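Local coordinates for CobC (Shigella flexneri 2a, PDB 6NRU), which probably releases phosphate from adenosylcobalamin 5'-phosphate and alpha-ribazole 5'-phosphate during assembly of the nucleotide loop of vitamin B12, at residues Gln62-Leu67 with Leu148-Gln153; Gly154-Leu159 with Phe174-Gly179; Pro75-Pro80 with Ser139-Tyr144. One frame throughout, in Å; residues are numbered along the deposited sequence.

Contact 1 of 3, residues Gln62-Leu67 with Leu148-Gln153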
loop_
_atom_site.group_PDB
_atom_site.type_symbol
_atom_site.label_atom_id
_atom_site.label_comp_id
_atom_site.label_asym_id
_atom_site.label_seq_id
_atom_site.Cartn_x
_atom_site.Cartn_y
_atom_site.Cartn_z
ATOM N N GLN A 62 -7.696 2.033 6.697
ATOM C CA GLN A 62 -7.973 2.206 8.118
ATOM C C GLN A 62 -8.897 1.112 8.639
ATOM O O GLN A 62 -8.720 0.631 9.764
ATOM C CB GLN A 62 -8.572 3.589 8.368
ATOM C CG GLN A 62 -7.656 4.721 7.947
ATOM C CD GLN A 62 -8.165 6.074 8.380
ATOM O OE1 GLN A 62 -8.077 6.434 9.553
ATOM N NE2 GLN A 62 -8.701 6.837 7.433
ATOM N N HIS A 63 -9.889 0.711 7.838
ATOM C CA HIS A 63 -10.719 -0.432 8.204
ATOM C C HIS A 63 -9.865 -1.675 8.411
ATOM O O HIS A 63 -10.094 -2.450 9.346
ATOM C CB HIS A 63 -11.778 -0.679 7.128
ATOM C CG HIS A 63 -12.829 -1.673 7.519
ATOM N ND1 HIS A 63 -13.925 -1.942 6.728
ATOM C CD2 HIS A 63 -12.953 -2.461 8.613
ATOM C CE1 HIS A 63 -14.678 -2.855 7.317
ATOM N NE2 HIS A 63 -14.109 -3.188 8.462
ATOM N N THR A 64 -8.866 -1.874 7.551
ATOM C CA THR A 64 -7.955 -3.000 7.719
ATOM C C THR A 64 -7.130 -2.848 8.992
ATOM O O THR A 64 -7.015 -3.791 9.784
ATOM C CB THR A 64 -7.052 -3.123 6.491
ATOM O OG1 THR A 64 -7.821 -3.600 5.378
ATOM C CG2 THR A 64 -5.901 -4.087 6.761
ATOM N N ALA A 65 -6.566 -1.658 9.216
ATOM C CA ALA A 65 -5.729 -1.447 10.393
ATOM C C ALA A 65 -6.510 -1.653 11.684
ATOM O O ALA A 65 -5.939 -2.085 12.691
ATOM C CB ALA A 65 -5.117 -0.048 10.357
ATOM N N ARG A 66 -7.810 -1.356 11.677
ATOM C CA ARG A 66 -8.631 -1.613 12.855
ATOM C C ARG A 66 -8.745 -3.108 13.126
ATOM O O ARG A 66 -8.607 -3.551 14.273
ATOM C CB ARG A 66 -10.021 -0.997 12.672
ATOM C CG ARG A 66 -10.182 0.422 13.210
ATOM C CD ARG A 66 -11.408 1.093 12.598
ATOM N NE ARG A 66 -12.510 0.149 12.429
ATOM C CZ ARG A 66 -13.410 0.210 11.451
ATOM N NH1 ARG A 66 -13.345 1.177 10.543
ATOM N NH2 ARG A 66 -14.374 -0.700 11.380
ATOM N N LEU A 67 -8.985 -3.900 12.079
ATOM C CA LEU A 67 -9.210 -5.329 12.264
ATOM C C LEU A 67 -7.926 -6.053 12.640
ATOM O O LEU A 67 -7.946 -6.986 13.453
ATOM C CB LEU A 67 -9.816 -5.923 10.995
ATOM C CG LEU A 67 -11.173 -5.332 10.610
ATOM C CD1 LEU A 67 -11.534 -5.673 9.173
ATOM C CD2 LEU A 67 -12.248 -5.814 11.564
ATOM N N LEU A 148 4.368 -1.026 11.795
ATOM C CA LEU A 148 3.426 -1.645 10.874
ATOM C C LEU A 148 2.900 -0.594 9.907
ATOM O O LEU A 148 2.465 0.484 10.329
ATOM C CB LEU A 148 2.265 -2.286 11.634
ATOM C CG LEU A 148 1.063 -2.687 10.778
ATOM C CD1 LEU A 148 1.413 -3.848 9.849
ATOM C CD2 LEU A 148 -0.133 -3.026 11.651
ATOM N N ILE A 149 2.936 -0.909 8.615
ATOM C CA ILE A 149 2.481 -0.003 7.567
ATOM C C ILE A 149 1.289 -0.641 6.868
ATOM O O ILE A 149 1.408 -1.733 6.297
ATOM C CB ILE A 149 3.598 0.315 6.564
ATOM C CG1 ILE A 149 4.740 1.048 7.264
ATOM C CG2 ILE A 149 3.052 1.136 5.404
ATOM C CD1 ILE A 149 5.801 1.557 6.319
ATOM N N VAL A 150 0.147 0.039 6.910
ATOM C CA VAL A 150 -1.072 -0.404 6.241
ATOM C C VAL A 150 -1.310 0.537 5.068
ATOM O O VAL A 150 -1.609 1.723 5.261
ATOM C CB VAL A 150 -2.277 -0.421 7.192
ATOM C CG1 VAL A 150 -3.474 -1.070 6.515
ATOM C CG2 VAL A 150 -1.928 -1.141 8.489
ATOM N N SER A 151 -1.179 0.014 3.850
ATOM C CA SER A 151 -1.282 0.853 2.665
ATOM C C SER A 151 -1.846 0.079 1.480
ATOM O O SER A 151 -2.715 -0.784 1.648
ATOM C CB SER A 151 0.085 1.444 2.312
ATOM O OG SER A 151 -0.041 2.493 1.367
ATOM N N HIS A 152 -1.347 0.376 0.281
ATOM C CA HIS A 152 -1.908 -0.129 -0.962
ATOM C C HIS A 152 -0.824 -0.804 -1.789
ATOM O O HIS A 152 0.369 -0.728 -1.482
ATOM C CB HIS A 152 -2.566 1.001 -1.762
ATOM C CG HIS A 152 -3.509 1.832 -0.953
ATOM N ND1 HIS A 152 -4.862 1.578 -0.896
ATOM C CD2 HIS A 152 -3.294 2.904 -0.153
ATOM C CE1 HIS A 152 -5.441 2.461 -0.102
ATOM N NE2 HIS A 152 -4.511 3.277 0.362
ATOM N N GLN A 153 -1.264 -1.461 -2.863
ATOM C CA GLN A 153 -0.358 -2.262 -3.680
ATOM C C GLN A 153 0.715 -1.398 -4.335
ATOM O O GLN A 153 1.904 -1.736 -4.306
ATOM C CB GLN A 153 -1.160 -3.026 -4.734
ATOM C CG GLN A 153 -0.551 -4.351 -5.146
ATOM C CD GLN A 153 0.742 -4.173 -5.908
ATOM O OE1 GLN A 153 1.730 -4.858 -5.645
ATOM N NE2 GLN A 153 0.746 -3.238 -6.855
#

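Contact 2 of 3, residues Gly154-Leu159 with Phe174-Gly179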
loop_
_atom_site.group_PDB
_atom_site.type_symbol
_atom_site.label_atom_id
_atom_site.label_comp_id
_atom_site.label_asym_id
_atom_site.label_seq_id
_atom_site.Cartn_x
_atom_site.Cartn_y
_atom_site.Cartn_z
ATOM N N GLY A 154 0.312 -0.278 -4.936
ATOM C CA GLY A 154 1.279 0.574 -5.610
ATOM C C GLY A 154 2.258 1.229 -4.655
ATOM O O GLY A 154 3.442 1.369 -4.969
ATOM N N VAL A 155 1.781 1.634 -3.478
ATOM C CA VAL A 155 2.650 2.284 -2.500
ATOM C C VAL A 155 3.665 1.296 -1.947
ATOM O O VAL A 155 4.871 1.571 -1.914
ATOM C CB VAL A 155 1.813 2.905 -1.366
ATOM C CG1 VAL A 155 2.720 3.416 -0.260
ATOM C CG2 VAL A 155 0.927 4.016 -1.899
ATOM N N LEU A 156 3.192 0.133 -1.499
ATOM C CA LEU A 156 4.072 -0.802 -0.807
ATOM C C LEU A 156 5.061 -1.451 -1.766
ATOM O O LEU A 156 6.230 -1.652 -1.414
ATOM C CB LEU A 156 3.239 -1.859 -0.083
ATOM C CG LEU A 156 2.326 -1.325 1.025
ATOM C CD1 LEU A 156 1.451 -2.430 1.583
ATOM C CD2 LEU A 156 3.151 -0.693 2.125
ATOM N N SER A 157 4.615 -1.785 -2.981
ATOM C CA SER A 157 5.526 -2.370 -3.961
ATOM C C SER A 157 6.619 -1.386 -4.347
ATOM O O SER A 157 7.787 -1.768 -4.489
ATOM C CB SER A 157 4.753 -2.810 -5.199
ATOM O OG SER A 157 4.325 -1.685 -5.939
ATOM N N LEU A 158 6.256 -0.113 -4.527
ATOM C CA LEU A 158 7.253 0.906 -4.834
ATOM C C LEU A 158 8.126 1.211 -3.625
ATOM O O LEU A 158 9.305 1.554 -3.782
ATOM C CB LEU A 158 6.568 2.176 -5.331
ATOM C CG LEU A 158 7.496 3.340 -5.673
ATOM C CD1 LEU A 158 8.507 2.906 -6.714
ATOM C CD2 LEU A 158 6.693 4.531 -6.160
ATOM N N LEU A 159 7.571 1.097 -2.417
ATOM C CA LEU A 159 8.382 1.278 -1.219
ATOM C C LEU A 159 9.492 0.241 -1.162
ATOM O O LEU A 159 10.656 0.573 -0.915
ATOM C CB LEU A 159 7.503 1.200 0.030
ATOM C CG LEU A 159 8.222 1.420 1.361
ATOM C CD1 LEU A 159 8.534 2.888 1.559
ATOM C CD2 LEU A 159 7.394 0.890 2.515
ATOM N N PHE A 174 7.725 -6.853 -7.324
ATOM C CA PHE A 174 7.279 -7.184 -5.966
ATOM C C PHE A 174 5.790 -6.881 -5.852
ATOM O O PHE A 174 5.401 -5.854 -5.293
ATOM C CB PHE A 174 8.076 -6.408 -4.913
ATOM C CG PHE A 174 9.532 -6.277 -5.226
ATOM C CD1 PHE A 174 10.430 -7.245 -4.809
ATOM C CD2 PHE A 174 10.007 -5.183 -5.930
ATOM C CE1 PHE A 174 11.775 -7.127 -5.094
ATOM C CE2 PHE A 174 11.350 -5.059 -6.220
ATOM C CZ PHE A 174 12.236 -6.031 -5.800
ATOM N N ARG A 175 4.955 -7.777 -6.367
ATOM C CA ARG A 175 3.520 -7.636 -6.166
ATOM C C ARG A 175 3.168 -7.949 -4.717
ATOM O O ARG A 175 3.543 -9.000 -4.188
ATOM C CB ARG A 175 2.756 -8.555 -7.116
ATOM C CG ARG A 175 2.385 -7.900 -8.436
ATOM C CD ARG A 175 0.983 -8.295 -8.879
ATOM N NE ARG A 175 0.981 -9.494 -9.716
ATOM C CZ ARG A 175 0.459 -10.662 -9.355
ATOM N NH1 ARG A 175 -0.113 -10.800 -8.166
ATOM N NH2 ARG A 175 0.503 -11.694 -10.187
ATOM N N VAL A 176 2.454 -7.033 -4.069
ATOM C CA VAL A 176 2.062 -7.175 -2.670
ATOM C C VAL A 176 0.620 -7.662 -2.625
ATOM O O VAL A 176 -0.284 -7.003 -3.153
ATOM C CB VAL A 176 2.232 -5.856 -1.902
ATOM C CG1 VAL A 176 1.714 -6.001 -0.483
ATOM C CG2 VAL A 176 3.695 -5.435 -1.898
ATOM N N ASP A 177 0.404 -8.804 -1.980
ATOM C CA ASP A 177 -0.856 -9.531 -2.029
ATOM C C ASP A 177 -1.762 -9.187 -0.852
ATOM O O ASP A 177 -1.313 -8.742 0.207
ATOM C CB ASP A 177 -0.603 -11.038 -2.049
ATOM C CG ASP A 177 -0.010 -11.502 -3.352
ATOM O OD1 ASP A 177 0.316 -10.644 -4.199
ATOM O OD2 ASP A 177 0.127 -12.728 -3.533
ATOM N N GLN A 178 -3.055 -9.418 -1.056
ATOM C CA GLN A 178 -4.055 -9.218 -0.021
ATOM C C GLN A 178 -4.171 -10.465 0.845
ATOM O O GLN A 178 -4.017 -11.593 0.371
ATOM C CB GLN A 178 -5.410 -8.869 -0.640
ATOM C CG GLN A 178 -5.425 -7.510 -1.332
ATOM C CD GLN A 178 -6.712 -7.241 -2.083
ATOM O OE1 GLN A 178 -7.269 -8.134 -2.725
ATOM N NE2 GLN A 178 -7.188 -6.001 -2.019
ATOM N N GLY A 179 -4.436 -10.251 2.131
ATOM C CA GLY A 179 -4.436 -11.337 3.085
ATOM C C GLY A 179 -3.062 -11.809 3.498
ATOM O O GLY A 179 -2.955 -12.832 4.186
#

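Contact 3 of 3, residues Pro75-Pro80 with Ser139-Tyr144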
loop_
_atom_site.group_PDB
_atom_site.type_symbol
_atom_site.label_atom_id
_atom_site.label_comp_id
_atom_site.label_asym_id
_atom_site.label_seq_id
_atom_site.Cartn_x
_atom_site.Cartn_y
_atom_site.Cartn_z
ATOM N N PRO A 75 -0.583 3.357 18.829
ATOM C CA PRO A 75 -0.710 4.671 18.177
ATOM C C PRO A 75 -0.715 4.538 16.659
ATOM O O PRO A 75 0.124 3.845 16.080
ATOM C CB PRO A 75 0.527 5.432 18.669
ATOM C CG PRO A 75 0.972 4.689 19.903
ATOM C CD PRO A 75 0.657 3.257 19.614
ATOM N N VAL A 76 -1.661 5.224 16.018
ATOM C CA VAL A 76 -1.884 5.124 14.579
ATOM C C VAL A 76 -1.669 6.497 13.961
ATOM O O VAL A 76 -2.441 7.429 14.218
ATOM C CB VAL A 76 -3.288 4.600 14.252
ATOM C CG1 VAL A 76 -3.517 4.601 12.745
ATOM C CG2 VAL A 76 -3.485 3.209 14.833
ATOM N N HIS A 77 -0.633 6.624 13.136
ATOM C CA HIS A 77 -0.406 7.835 12.362
ATOM C C HIS A 77 -1.051 7.676 10.993
ATOM O O HIS A 77 -0.874 6.649 10.333
ATOM C CB HIS A 77 1.087 8.121 12.196
ATOM C CG HIS A 77 1.812 8.377 13.480
ATOM N ND1 HIS A 77 2.922 9.190 13.553
ATOM C CD2 HIS A 77 1.598 7.919 14.737
ATOM C CE1 HIS A 77 3.357 9.228 14.800
ATOM N NE2 HIS A 77 2.571 8.465 15.538
ATOM N N ILE A 78 -1.794 8.689 10.568
ATOM C CA ILE A 78 -2.403 8.712 9.244
ATOM C C ILE A 78 -1.482 9.515 8.337
ATOM O O ILE A 78 -1.390 10.742 8.456
ATOM C CB ILE A 78 -3.816 9.305 9.280
ATOM C CG1 ILE A 78 -4.684 8.539 10.277
ATOM C CG2 ILE A 78 -4.444 9.243 7.908
ATOM C CD1 ILE A 78 -4.896 7.091 9.901
ATOM N N ILE A 79 -0.793 8.827 7.432
ATOM C CA ILE A 79 0.198 9.445 6.554
ATOM C C ILE A 79 -0.432 9.601 5.173
ATOM O O ILE A 79 -0.745 8.585 4.528
ATOM C CB ILE A 79 1.485 8.612 6.492
ATOM C CG1 ILE A 79 2.004 8.336 7.903
ATOM C CG2 ILE A 79 2.547 9.320 5.667
ATOM C CD1 ILE A 79 2.301 9.590 8.695
ATOM N N PRO A 80 -0.641 10.827 4.682
ATOM C CA PRO A 80 -1.206 10.992 3.334
ATOM C C PRO A 80 -0.274 10.526 2.232
ATOM O O PRO A 80 -0.747 10.244 1.123
ATOM C CB PRO A 80 -1.463 12.505 3.235
ATOM C CG PRO A 80 -1.313 13.036 4.634
ATOM C CD PRO A 80 -0.360 12.121 5.324
ATOM N N SER A 139 13.785 8.503 9.026
ATOM C CA SER A 139 14.719 8.882 10.081
ATOM C C SER A 139 13.996 9.507 11.262
ATOM O O SER A 139 14.474 9.430 12.398
ATOM C CB SER A 139 15.759 9.852 9.526
ATOM O OG SER A 139 15.127 10.932 8.859
ATOM N N GLU A 140 12.846 10.130 11.011
ATOM C CA GLU A 140 12.048 10.710 12.079
ATOM C C GLU A 140 11.449 9.645 12.994
ATOM O O GLU A 140 11.111 9.950 14.141
ATOM C CB GLU A 140 10.983 11.614 11.449
ATOM C CG GLU A 140 9.607 11.617 12.077
ATOM C CD GLU A 140 8.577 12.282 11.176
ATOM O OE1 GLU A 140 8.981 12.938 10.190
ATOM O OE2 GLU A 140 7.368 12.167 11.463
ATOM N N TYR A 141 11.357 8.396 12.535
ATOM C CA TYR A 141 10.889 7.289 13.358
ATOM C C TYR A 141 12.028 6.411 13.867
ATOM O O TYR A 141 11.796 5.245 14.205
ATOM C CB TYR A 141 9.897 6.427 12.579
ATOM C CG TYR A 141 8.789 7.205 11.925
ATOM C CD1 TYR A 141 7.800 7.813 12.685
ATOM C CD2 TYR A 141 8.725 7.330 10.542
ATOM C CE1 TYR A 141 6.781 8.523 12.090
ATOM C CE2 TYR A 141 7.710 8.041 9.939
ATOM C CZ TYR A 141 6.740 8.634 10.719
ATOM O OH TYR A 141 5.725 9.345 10.124
ATOM N N GLN A 142 13.247 6.950 13.941
ATOM C CA GLN A 142 14.426 6.143 14.243
ATOM C C GLN A 142 14.370 5.472 15.611
ATOM O O GLN A 142 15.154 4.547 15.854
ATOM C CB GLN A 142 15.681 7.006 14.154
ATOM C CG GLN A 142 15.766 8.068 15.227
ATOM C CD GLN A 142 16.869 9.070 14.967
ATOM O OE1 GLN A 142 16.815 10.204 15.446
ATOM N NE2 GLN A 142 17.880 8.658 14.210
ATOM N N HIS A 143 13.481 5.900 16.500
ATOM C CA HIS A 143 13.411 5.339 17.843
ATOM C C HIS A 143 12.420 4.188 17.960
ATOM O O HIS A 143 12.200 3.691 19.070
ATOM C CB HIS A 143 13.055 6.437 18.847
ATOM C CG HIS A 143 14.083 7.521 18.935
ATOM N ND1 HIS A 143 13.803 8.777 19.429
ATOM C CD2 HIS A 143 15.392 7.537 18.587
ATOM C CE1 HIS A 143 14.895 9.519 19.382
ATOM N NE2 HIS A 143 15.873 8.790 18.875
ATOM N N TYR A 144 11.829 3.752 16.854
ATOM C CA TYR A 144 10.892 2.641 16.846
ATOM C C TYR A 144 11.550 1.414 16.228
ATOM O O TYR A 144 12.468 1.525 15.408
ATOM C CB TYR A 144 9.613 3.006 16.085
ATOM C CG TYR A 144 8.872 4.178 16.691
ATOM C CD1 TYR A 144 7.849 3.981 17.609
ATOM C CD2 TYR A 144 9.207 5.484 16.354
ATOM C CE1 TYR A 144 7.176 5.050 18.172
ATOM C CE2 TYR A 144 8.541 6.558 16.912
ATOM C CZ TYR A 144 7.526 6.337 17.818
ATOM O OH TYR A 144 6.861 7.410 18.371
#

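Contact 1 of 3, residues Gln62-Leu67 with Leu148-Gln153
Ala65 of helix 59-69 and Val150 of strand 146-151 come within 6.3 Å of each other, CA to CA, which sets the helix directly against the sheet. This is helix-on-sheet packing in the alpha/beta fold of a branch 1 histidine phosphatase: strand 146-151 lies inside the mixed sheet, between strands 52-55 and 5-10. Its close contacts are methyl to methyl, and the interface buries 120 Å² and centres on one forked side chain. Val150 CG1 stands anti to its backbone N (chi1 -172°) and CG2 beside that N, and the two methyls part to serve two consecutive helix residues. CG2 meets the methyl of Ala65, while CG1 lies against Thr64 CG2 at 3.9 Å, the two side chains crossing obliquely. Cys55 of the adjoining strand 52-55 touches both Ala65 and Val150 and extends this packing. Thr64 is two-sided: its methyl takes the apolar contact, whereas OG1, beside the backbone N (chi1 -72°), is hydrogen-bonded to Arg60 O one turn earlier and weakly to Gly12 N. The same side chain touches His11, the probable phosphohistidine, so the buried packing reaches the catalytic loop. The second methyl pair, Ala65 CB to Val150 CG2, also closes at 3.9 Å.

Contact 2 of 3, residues Gly154-Leu159 with Phe174-Gly179
The Phe174 ring is approached by the helix backbone: Ser157 O comes in obliquely, 4.3 Å from Phe174 CD2, while Ile160 and Ala161 from the next turn of helix 153-163, together with Ile164, also touch this side chain. The backbone also takes part, for the carbonyl of Phe174 lies against the serine, with Phe174 O 3.1 Å from Ser157 CB. It is the carbon of Ser157 that faces this oxygen; a chi1 of 72° turns OG back toward its own helix, where it is hydrogen-bonded to Gln153 O. Farther along, Val176 wedges both methyls against the helix. Its CG2 sits 4.0 Å from Leu156 CB and also meets Ser157 N, and its CG1 lies 4.1 Å from Leu156 CD1, the two side chains crossing at about a right angle. Outside these segments, Gln153 OE1 accepts from Val176 N and Arg10 NH1 bonds Val176 O. The contact thus packs the loop that leads into strand 181-187 on helix 153-163 of the histidine phosphatase fold. The chemistry implies that across the segments helix and loop are held by packing, while the polar groups of Ser157 and Val176 are satisfied by Gln153 and Arg10.

Contact 3 of 3, residues Pro75-Pro80 with Ser139-Tyr144
Tyr141 carries the contact from its side, reaching over to His77 and Ile79 of the segment containing edge strand 76-78. The backbones remain far apart, with 11.4 Å between the CA atoms of His77 and Tyr141, so the side chains rather than the backbones bridge the gap, and the buried area is a modest 107 Å².

Among the ring contacts, His77 and Tyr141 slide past each other in opposite directions. His77 ND1 comes 4.2 Å from Tyr141 CE1, an oblique meeting without the geometry of a stack. One face of the phenol is covered from within its own segment, where Glu140 CG sits 4.1 Å above the plane and over the ring centre.

Ile79 adds a further van der Waals contact. Its side chain and that of Tyr141 come from opposite directions, and Ile79 CD1 lies 3.7 Å from Tyr141 OH. With chi1 at -53° and chi2 at -59°, the isoleucine chain is folded, which sets this methyl beside the hydroxyl. Leu52 of the neighbouring strand touches His77, Tyr141 and Tyr144 alike, and so joins the two sides.

Electrostatics contribute at most weakly. Glu140 OE2 is 5.7 Å from His77 ND1, too far for a salt bridge, although the carboxylate might slightly favour a protonated imidazole.

Backbone bonds shape each side separately. A type I beta turn from Tyr141 to Tyr144 is closed by Tyr144 N on Tyr141 O at 3.0 Å, while His77 pairs with Val53 and Cys55. Several of these residues, His77, Ile79 and Tyr141 among them, also touch a crystal neighbour, so lattice packing may influence their conformations.

Structurally, this joins the parallel edge strand of the histidine phosphatase sheet to the turn that leads into the interior strand 146-151, away from the catalytic residues.

How the contacts relate
Contacts 1 and 2 follow one another along the chain, with centres 12 Å apart. Gln153, ending the second segment of contact 1, ties them together: its OE1 is a probable hydrogen-bond acceptor for Val176 N at 2.8 Å. Leu156 CD2 also packs on Ser151 CB at 3.7 Å. Both approach the likely phosphohistidine His11, whose side chain is about 4 Å from that of Thr64 and about 7 Å from that of Leu156, nearest atoms. Contact 3, centred 14 Å from contact 1, meets it through Gln62 and Ile78, and the two share the sheet. Contacts 2 and 3 do not touch, their nearest atoms being about 7 Å apart.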